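Local coordinates for aromatic amino acid exporter YddG (PDB 5I20), which exports amino acids of broad variety, including threonine, methionine, lysine and glutamate, across the bacterial inner membrane, at residues Gly77-Phe80 and Phe81-Ala85; Val161-Ser164 and Val165-Val168. One frame throughout, in Å; residues are numbered along the deposited sequence.

Overall arrangement
Contacts 1 and 2 illustrate how two transmembrane helices, each held by its own i to i+4 bonds, can turn aromatic faces toward one bound lipid. Contact 1 (77-85) lies on helix 65-88 and is partly buried; contact 2 (161-168) lies on helix 150-169 and is more deeply buried, although Val161 and Val165 reach the surface. Their centres are about 13 Å apart, and they pack directly, with Tyr78 CE1 3.5 Å from Trp163 CE3. Both contain a serine bonded to the carbonyl one turn back. In contact 1 the serine hydroxyl lies over the rim of one face of the Phe80 ring, whereas in contact 2 it lies against the indole of Trp163.

Contact 1: Gly77-Phe80 and Phe81-Ala85; sequences GYHF and FYFSA. With OLC ((2R)-2,3-dihydroxypropyl (9Z)-octadec-9-enoate), chain G.
With CG opposite the backbone N (chi1 176°), Phe80 swings its ring outward from the helix, while Phe81, whose CG stands opposite its own carbonyl carbon (chi1 -80°), turns to meet it. The pair sits on transmembrane helix 65-88 of this DMT-superfamily exporter and is T-shaped: the edge of Phe80 is directed at the face of Phe81, with the planes at 89°. Phe81 also brings its CD2 edge to within 3.2 Å of Gly77 O, the same carbonyl that accepts its backbone N-H.

On another side of the helix His79 and Phe83 run side by side. Phe83 CZ meets the edge of the imidazole near its plane, 3.4 Å from His79 CD2, and the Phe83 ring lays one face over His79 O. The imidazole is anchored from the preceding turn, where ND1 bonds to Leu75 O, while NE2 lies 3.3 Å from OLC C4. Tyr78 and Tyr82 add to the lipid contact; C15 of the acyl chain rests over a face of the Tyr82 ring. Helix 32-53 packs against the His79-Phe83 side, and helix 150-169 against Phe81 and Tyr82.

Phe80 O is gripped twice from Ser84, by the backbone N and by OG at 2.9 Å, which approach from opposite faces of the carbonyl plane.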
loop_
_atom_site.group_PDB
_atom_site.type_symbol
_atom_site.label_atom_id
_atom_site.label_comp_id
_atom_site.label_asym_id
_atom_site.label_seq_id
_atom_site.Cartn_x
_atom_site.Cartn_y
_atom_site.Cartn_z
ATOM N N GLY A 77 -9.004 -8.652 -1.180
ATOM C CA GLY A 77 -8.701 -8.949 -2.568
ATOM C C GLY A 77 -7.236 -8.809 -2.939
ATOM O O GLY A 77 -6.623 -9.757 -3.422
ATOM N N TYR A 78 -6.664 -7.631 -2.714
ATOM C CA TYR A 78 -5.295 -7.383 -3.148
ATOM C C TYR A 78 -4.303 -8.171 -2.294
ATOM O O TYR A 78 -3.216 -8.512 -2.755
ATOM C CB TYR A 78 -4.979 -5.879 -3.123
ATOM C CG TYR A 78 -4.487 -5.339 -1.800
ATOM C CD1 TYR A 78 -5.381 -4.910 -0.828
ATOM C CD2 TYR A 78 -3.128 -5.236 -1.533
ATOM C CE1 TYR A 78 -4.936 -4.410 0.377
ATOM C CE2 TYR A 78 -2.674 -4.741 -0.331
ATOM C CZ TYR A 78 -3.581 -4.325 0.620
ATOM O OH TYR A 78 -3.132 -3.829 1.820
ATOM N N HIS A 79 -4.692 -8.476 -1.058
ATOM C CA HIS A 79 -3.894 -9.336 -0.184
ATOM C C HIS A 79 -3.801 -10.769 -0.707
ATOM O O HIS A 79 -2.719 -11.350 -0.763
ATOM C CB HIS A 79 -4.481 -9.353 1.226
ATOM C CG HIS A 79 -3.809 -8.412 2.174
ATOM N ND1 HIS A 79 -4.221 -7.109 2.348
ATOM C CD2 HIS A 79 -2.753 -8.588 3.003
ATOM C CE1 HIS A 79 -3.447 -6.522 3.242
ATOM N NE2 HIS A 79 -2.550 -7.397 3.657
ATOM N N PHE A 80 -4.946 -11.334 -1.075
ATOM C CA PHE A 80 -5.023 -12.717 -1.540
ATOM C C PHE A 80 -4.222 -12.940 -2.819
ATOM O O PHE A 80 -3.537 -13.951 -2.963
ATOM C CB PHE A 80 -6.484 -13.114 -1.765
ATOM C CG PHE A 80 -6.663 -14.494 -2.338
ATOM C CD1 PHE A 80 -6.659 -15.604 -1.512
ATOM C CD2 PHE A 80 -6.850 -14.679 -3.700
ATOM C CE1 PHE A 80 -6.829 -16.876 -2.032
ATOM C CE2 PHE A 80 -7.021 -15.946 -4.226
ATOM C CZ PHE A 80 -7.011 -17.046 -3.392
ATOM N N PHE A 81 -4.318 -11.994 -3.748
ATOM C CA PHE A 81 -3.656 -12.133 -5.041
ATOM C C PHE A 81 -2.160 -11.858 -4.945
ATOM O O PHE A 81 -1.373 -12.404 -5.716
ATOM C CB PHE A 81 -4.301 -11.210 -6.076
ATOM C CG PHE A 81 -5.570 -11.759 -6.662
ATOM C CD1 PHE A 81 -5.529 -12.696 -7.681
ATOM C CD2 PHE A 81 -6.804 -11.347 -6.187
ATOM C CE1 PHE A 81 -6.694 -13.207 -8.218
ATOM C CE2 PHE A 81 -7.972 -11.854 -6.721
ATOM C CZ PHE A 81 -7.917 -12.783 -7.737
ATOM N N TYR A 82 -1.763 -11.022 -3.995
ATOM C CA TYR A 82 -0.347 -10.751 -3.810
ATOM C C TYR A 82 0.344 -11.940 -3.142
ATOM O O TYR A 82 1.488 -12.263 -3.465
ATOM C CB TYR A 82 -0.133 -9.481 -2.991
ATOM C CG TYR A 82 1.314 -9.057 -2.953
ATOM C CD1 TYR A 82 1.984 -8.716 -4.121
ATOM C CD2 TYR A 82 2.013 -9.007 -1.756
ATOM C CE1 TYR A 82 3.311 -8.334 -4.097
ATOM C CE2 TYR A 82 3.340 -8.624 -1.721
ATOM C CZ TYR A 82 3.984 -8.289 -2.894
ATOM O OH TYR A 82 5.304 -7.909 -2.864
ATOM N N PHE A 83 -0.357 -12.592 -2.220
ATOM C CA PHE A 83 0.169 -13.795 -1.581
ATOM C C PHE A 83 0.291 -14.921 -2.603
ATOM O O PHE A 83 1.220 -15.726 -2.548
ATOM C CB PHE A 83 -0.721 -14.231 -0.413
ATOM C CG PHE A 83 -0.762 -13.244 0.717
ATOM C CD1 PHE A 83 0.253 -12.312 0.880
ATOM C CD2 PHE A 83 -1.815 -13.245 1.618
ATOM C CE1 PHE A 83 0.218 -11.397 1.919
ATOM C CE2 PHE A 83 -1.855 -12.334 2.658
ATOM C CZ PHE A 83 -0.837 -11.408 2.809
ATOM N N SER A 84 -0.656 -14.965 -3.536
ATOM C CA SER A 84 -0.620 -15.926 -4.629
ATOM C C SER A 84 0.550 -15.635 -5.564
ATOM O O SER A 84 1.185 -16.551 -6.079
ATOM C CB SER A 84 -1.937 -15.903 -5.409
ATOM O OG SER A 84 -3.029 -16.261 -4.580
ATOM N N ALA A 85 0.829 -14.354 -5.782
ATOM C CA ALA A 85 1.940 -13.946 -6.633
ATOM C C ALA A 85 3.278 -14.391 -6.041
ATOM O O ALA A 85 4.180 -14.806 -6.768
ATOM C CB ALA A 85 1.923 -12.436 -6.838
HETATM C C10 OLC G . -0.205 -0.874 -0.612
HETATM C C9 OLC G . -0.326 -0.681 0.860
HETATM C C11 OLC G . -0.582 -2.186 -1.205
HETATM C C8 OLC G . -0.796 -1.800 1.723
HETATM C C16 OLC G . 3.860 -4.320 -2.334
HETATM C C12 OLC G . 0.226 -2.436 -2.433
HETATM C C7 OLC G . 0.357 -2.450 2.409
HETATM C C15 OLC G . 2.540 -5.002 -2.470
HETATM C C13 OLC G . 0.365 -3.906 -2.644
HETATM C C6 OLC G . -0.140 -3.538 3.302
HETATM C C14 OLC G . 1.643 -4.198 -3.352
HETATM C C5 OLC G . 0.476 -4.836 2.901
HETATM C C4 OLC G . 0.320 -5.834 4.001
HETATM C C3 OLC G . 1.108 -7.061 3.682
HETATM C C2 OLC G . 1.118 -7.967 4.866
#

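Contact 2: Val161-Ser164 and Val165-Val168. With OLC ((2R)-2,3-dihydroxypropyl (9Z)-octadec-9-enoate), chain G.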
loop_
_atom_site.group_PDB
_atom_site.type_symbol
_atom_site.label_atom_id
_atom_site.label_comp_id
_atom_site.label_asym_id
_atom_site.label_seq_id
_atom_site.Cartn_x
_atom_site.Cartn_y
_atom_site.Cartn_z
ATOM N N VAL A 161 -4.228 -3.757 -9.497
ATOM C CA VAL A 161 -5.482 -3.196 -9.993
ATOM C C VAL A 161 -6.537 -3.097 -8.893
ATOM O O VAL A 161 -7.219 -2.080 -8.763
ATOM C CB VAL A 161 -6.050 -4.034 -11.157
ATOM C CG1 VAL A 161 -7.429 -3.529 -11.562
ATOM C CG2 VAL A 161 -5.102 -4.007 -12.339
ATOM N N ILE A 162 -6.667 -4.159 -8.102
ATOM C CA ILE A 162 -7.658 -4.198 -7.032
ATOM C C ILE A 162 -7.392 -3.107 -5.994
ATOM O O ILE A 162 -8.310 -2.397 -5.575
ATOM C CB ILE A 162 -7.686 -5.581 -6.351
ATOM C CG1 ILE A 162 -8.239 -6.626 -7.322
ATOM C CG2 ILE A 162 -8.534 -5.551 -5.091
ATOM C CD1 ILE A 162 -8.170 -8.049 -6.804
ATOM N N TRP A 163 -6.133 -2.959 -5.597
ATOM C CA TRP A 163 -5.758 -1.921 -4.643
ATOM C C TRP A 163 -5.934 -0.522 -5.234
ATOM O O TRP A 163 -6.375 0.399 -4.544
ATOM C CB TRP A 163 -4.312 -2.114 -4.179
ATOM C CG TRP A 163 -3.809 -0.975 -3.347
ATOM C CD1 TRP A 163 -2.918 -0.014 -3.725
ATOM C CD2 TRP A 163 -4.183 -0.666 -1.998
ATOM N NE1 TRP A 163 -2.706 0.868 -2.693
ATOM C CE2 TRP A 163 -3.471 0.490 -1.622
ATOM C CE3 TRP A 163 -5.046 -1.259 -1.072
ATOM C CZ2 TRP A 163 -3.599 1.068 -0.358
ATOM C CZ3 TRP A 163 -5.170 -0.687 0.182
ATOM C CH2 TRP A 163 -4.450 0.465 0.528
ATOM N N SER A 164 -5.586 -0.365 -6.508
ATOM C CA SER A 164 -5.751 0.916 -7.193
ATOM C C SER A 164 -7.216 1.308 -7.322
ATOM O O SER A 164 -7.572 2.477 -7.159
ATOM C CB SER A 164 -5.119 0.872 -8.585
ATOM O OG SER A 164 -3.718 0.699 -8.501
ATOM N N VAL A 165 -8.062 0.336 -7.644
ATOM C CA VAL A 165 -9.482 0.614 -7.793
ATOM C C VAL A 165 -10.081 0.900 -6.423
ATOM O O VAL A 165 -10.824 1.862 -6.262
ATOM C CB VAL A 165 -10.225 -0.546 -8.488
ATOM C CG1 VAL A 165 -11.734 -0.392 -8.340
ATOM C CG2 VAL A 165 -9.836 -0.602 -9.957
ATOM N N TYR A 166 -9.726 0.086 -5.433
ATOM C CA TYR A 166 -10.149 0.326 -4.057
ATOM C C TYR A 166 -9.816 1.745 -3.596
ATOM O O TYR A 166 -10.642 2.416 -2.978
ATOM C CB TYR A 166 -9.500 -0.682 -3.106
ATOM C CG TYR A 166 -9.658 -0.304 -1.652
ATOM C CD1 TYR A 166 -10.847 -0.548 -0.976
ATOM C CD2 TYR A 166 -8.623 0.309 -0.958
ATOM C CE1 TYR A 166 -11.001 -0.195 0.352
ATOM C CE2 TYR A 166 -8.766 0.664 0.368
ATOM C CZ TYR A 166 -9.957 0.411 1.018
ATOM O OH TYR A 166 -10.096 0.763 2.339
ATOM N N SER A 167 -8.601 2.191 -3.898
ATOM C CA SER A 167 -8.140 3.512 -3.483
ATOM C C SER A 167 -8.909 4.633 -4.173
ATOM O O SER A 167 -9.418 5.546 -3.520
ATOM C CB SER A 167 -6.646 3.669 -3.765
ATOM O OG SER A 167 -5.885 2.725 -3.035
ATOM N N VAL A 168 -8.982 4.566 -5.497
ATOM C CA VAL A 168 -9.673 5.585 -6.276
ATOM C C VAL A 168 -11.175 5.578 -5.992
ATOM O O VAL A 168 -11.792 6.637 -5.867
ATOM C CB VAL A 168 -9.420 5.391 -7.788
ATOM C CG1 VAL A 168 -10.292 6.324 -8.612
ATOM C CG2 VAL A 168 -7.947 5.611 -8.105
HETATM C C10 OLC G . -0.205 -0.874 -0.612
HETATM C C9 OLC G . -0.326 -0.681 0.860
HETATM C C11 OLC G . -0.582 -2.186 -1.205
HETATM C C8 OLC G . -0.796 -1.800 1.723
HETATM C C16 OLC G . 3.860 -4.320 -2.334
HETATM C C12 OLC G . 0.226 -2.436 -2.433
HETATM C C7 OLC G . 0.357 -2.450 2.409
HETATM C C15 OLC G . 2.540 -5.002 -2.470
HETATM C C13 OLC G . 0.365 -3.906 -2.644
HETATM C C6 OLC G . -0.140 -3.538 3.302
HETATM C C14 OLC G . 1.643 -4.198 -3.352
HETATM C C5 OLC G . 0.476 -4.836 2.901
HETATM C C4 OLC G . 0.320 -5.834 4.001
HETATM C C3 OLC G . 1.108 -7.061 3.682
HETATM C C2 OLC G . 1.118 -7.967 4.866
#
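Transmembrane helix 150-169, one of the helices of the basket-shaped DMT fold, carries a serine whose hydroxyl bonds back to the carbonyl four residues earlier, Ser167 to Trp163. Trp163 O receives two bonds from Ser167, one from the backbone N at 2.9 Å and one from OG at 2.8 Å, and the two donors come from opposite faces of the carbonyl plane. Because OG of Ser167 stands opposite its carbonyl carbon (chi1 -62°), it folds back along the helix and also comes to lie over one face of the indole, 3.6 Å from CE2 of Trp163. The acyl chain of OLC lies over the opposite face, near its rim, with C10 3.7 Å from the same CE2, and the hydroxyl and the lipid thus touch the indole from its two faces.

Tyr166 approaches Trp163 differently. The planes of its ring and the six-membered ring of the indole are inclined by 30°, but the rings are slid apart and barely overlap; Tyr166 CD2 comes to 3.8 Å from Trp163 CZ3. On the surface, Val161 CG1 and Val165 CG2 meet at 4.1 Å, two branched side chains pointing the same way.

Further aromatic rings gather round the indole: Trp228 stacks on it and Trp101 meets it edge-to-face. An alanine in place of Trp163 is likely to open a gap between Ser167 OG and the lipid chain and to leave Trp228 without its stacking partner. Trp228 NE1 also bonds to Ser167 OG. The hydroxyl of Ser167, engaged with both Trp163 O and Trp228 NE1, has its polar needs met beside the indole, where one serine ties a backbone carbonyl of this helix to a tryptophan of helix 224-234.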